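Molybdopterin converting factor, subunit 1 (Pyrococcus furiosus, PDB 1VJK) probably acts as the small, ubiquitin-like sulfur-carrier subunit of molybdopterin synthase in molybdenum cofactor biosynthesis, as its MoaD relatives do. Local coordinates at residues 36-39 / 40-43. Sequence-based numbering, arbitrary orientation.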
ATOM      1  N   GLY A  36      -8.653  -0.836 -13.521  1.00 10.81           N
ATOM      2  CA  GLY A  36      -9.201   0.379 -12.931  1.00 10.42           C
ATOM      3  C   GLY A  36      -8.862   0.551 -11.462  1.00 11.39           C
ATOM      4  O   GLY A  36      -9.300   1.520 -10.818  1.00 10.63           O
ATOM      5  N   ALA A  37      -8.086  -0.373 -10.911  1.00  9.83           N
ATOM      6  CA  ALA A  37      -7.769  -0.301  -9.496  1.00  8.36           C
ATOM      7  C   ALA A  37      -7.117   0.995  -9.120  1.00  8.18           C
ATOM      8  O   ALA A  37      -6.265   1.531  -9.849  1.00  9.72           O
ATOM      9  CB  ALA A  37      -6.849  -1.474  -9.090  1.00 10.08           C
ATOM     10  N   ARG A  38      -7.507   1.472  -7.940  1.00  6.91           N
ATOM     11  CA  ARG A  38      -6.979   2.691  -7.358  1.00  6.25           C
ATOM     12  C   ARG A  38      -6.178   2.380  -6.097  1.00  6.53           C
ATOM     13  O   ARG A  38      -6.274   1.284  -5.521  1.00  7.65           O
ATOM     14  CB  ARG A  38      -8.127   3.616  -6.982  1.00  7.32           C
ATOM     15  CG  ARG A  38      -8.917   4.105  -8.161  1.00  7.48           C
ATOM     16  CD  ARG A  38     -10.092   4.950  -7.734  1.00  7.01           C
ATOM     17  NE  ARG A  38     -10.948   5.228  -8.879  1.00  7.75           N
ATOM     18  CZ  ARG A  38     -11.972   6.062  -8.842  1.00  5.69           C
ATOM     19  NH1 ARG A  38     -12.249   6.673  -7.690  1.00  6.79           N
ATOM     20  NH2 ARG A  38     -12.708   6.261  -9.926  1.00  6.73           N
ATOM     21  N   VAL A  39      -5.411   3.349  -5.612  1.00  7.59           N
ATOM     22  CA  VAL A  39      -4.683   3.185  -4.354  1.00  8.27           C
ATOM     23  C   VAL A  39      -5.592   2.666  -3.223  1.00  7.47           C
ATOM     24  O   VAL A  39      -5.218   1.730  -2.481  1.00  8.26           O
ATOM     25  CB  VAL A  39      -3.960   4.494  -3.968  1.00  9.54           C
ATOM     26  CG1 VAL A  39      -3.503   4.507  -2.506  1.00 11.79           C
ATOM     27  CG2 VAL A  39      -2.783   4.734  -4.912  1.00 10.64           C
ATOM     28  N   ARG A  40      -6.803   3.225  -3.095  1.00  7.56           N
ATOM     29  CA  ARG A  40      -7.688   2.758  -2.026  1.00  6.87           C
ATOM     30  C   ARG A  40      -8.032   1.251  -2.156  1.00  7.52           C
ATOM     31  O   ARG A  40      -8.213   0.561  -1.139  1.00  7.60           O
ATOM     32  CB  ARG A  40      -8.957   3.625  -1.946  1.00  7.01           C
ATOM     33  CG  ARG A  40      -9.881   3.510  -3.149  1.00  6.68           C
ATOM     34  CD  ARG A  40     -11.206   4.232  -2.914  1.00  7.86           C
ATOM     35  NE  ARG A  40     -11.081   5.701  -2.767  1.00  7.07           N
ATOM     36  CZ  ARG A  40     -11.146   6.364  -1.621  1.00  7.03           C
ATOM     37  NH1 ARG A  40     -11.303   5.738  -0.449  1.00  8.83           N
ATOM     38  NH2 ARG A  40     -11.074   7.699  -1.653  1.00  8.62           N
ATOM     39  N   ASP A  41      -8.123   0.754  -3.395  1.00  7.45           N
ATOM     40  CA  ASP A  41      -8.434  -0.678  -3.609  1.00  6.77           C
ATOM     41  C   ASP A  41      -7.263  -1.518  -3.195  1.00 10.11           C
ATOM     42  O   ASP A  41      -7.450  -2.595  -2.615  1.00  8.59           O
ATOM     43  CB  ASP A  41      -8.793  -0.961  -5.064  1.00  7.16           C
ATOM     44  CG  ASP A  41      -9.904  -0.049  -5.586  1.00  8.07           C
ATOM     45  OD1 ASP A  41     -10.932   0.128  -4.918  1.00  8.24           O
ATOM     46  OD2 ASP A  41      -9.781   0.500  -6.698  1.00 11.04           O
ATOM     47  N   LEU A  42      -6.059  -1.040  -3.464  1.00  7.40           N
ATOM     48  CA  LEU A  42      -4.862  -1.757  -3.023  1.00  7.10           C
ATOM     49  C   LEU A  42      -4.779  -1.823  -1.493  1.00  8.12           C
ATOM     50  O   LEU A  42      -4.481  -2.896  -0.937  1.00  8.17           O
ATOM     51  CB  LEU A  42      -3.617  -1.081  -3.590  1.00  8.58           C
ATOM     52  CG  LEU A  42      -2.285  -1.628  -3.077  1.00  8.82           C
ATOM     53  CD1 LEU A  42      -2.118  -3.157  -3.411  1.00  9.87           C
ATOM     54  CD2 LEU A  42      -1.131  -0.785  -3.626  1.00 11.17           C
ATOM     55  N   ILE A  43      -5.089  -0.718  -0.815  1.00  8.03           N
ATOM     56  CA  ILE A  43      -5.092  -0.717   0.642  1.00  8.12           C
ATOM     57  C   ILE A  43      -6.088  -1.750   1.164  1.00  8.50           C
ATOM     58  O   ILE A  43      -5.773  -2.524   2.105  1.00  8.93           O
ATOM     59  CB  ILE A  43      -5.398   0.688   1.168  1.00  8.24           C
ATOM     60  CG1 ILE A  43      -4.210   1.593   0.881  1.00 11.45           C
ATOM     61  CG2 ILE A  43      -5.721   0.650   2.689  1.00  9.08           C
ATOM     62  CD1 ILE A  43      -4.457   3.111   1.156  1.00 11.28           C
TER
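With CG of Asp41 anti to its own carbonyl carbon (chi1 -53°), the carboxylate folds back over the start of helix 39-49 and meets the backbone of Arg38, the N-cap residue. The evidence is a hydrogen bond of 2.8 Å from Arg38 N to Asp41 OD2, nearly straight at 161° about the hydrogen; the donor uses the anti side of the oxygen and sits somewhat out of the carboxylate plane. OD2 also lies 3.5 Å from Ala37 CA, so the acid rests against the loop just before the helix. The guanidinium of Arg38 is not what grips it: NE stays 5.3 Å from Asp41 OD2, and the extended arginine chain carries NH1 to a salt bridge with Asp80, which Arg40 shares through NE. One carboxylate oxygen of Asp80, OD1, thus takes both arginines and ties the helix start to that loop. The first helical turn is closed by Leu42 N donating to Arg38 O at 3.1 Å, with a weak, bent bond from Asp41 N to the same oxygen, and by Ile43 N donating to Val39 O at 3.0 Å. Were Asp41 replaced by alanine, Arg38 N would probably lose this acceptor, and the loop before the helix would be held less firmly. On the apolar side, Val39 CG1 touches Ile43 CD1 at 4.0 Å, one turn on. Val39 packs on Ile70 and Val72, whereas Leu42 reaches Val12, Val14, Ile31 and Leu33, which seats this turn on the sheet. The Arg38 N to Asp41 bond corresponds to one of the two bonds of a capping box, the N-cap arginine having no side-chain acceptor for the reciprocal one; it begins the helix that packs across the mixed sheet of a ubiquitin-like beta-grasp fold.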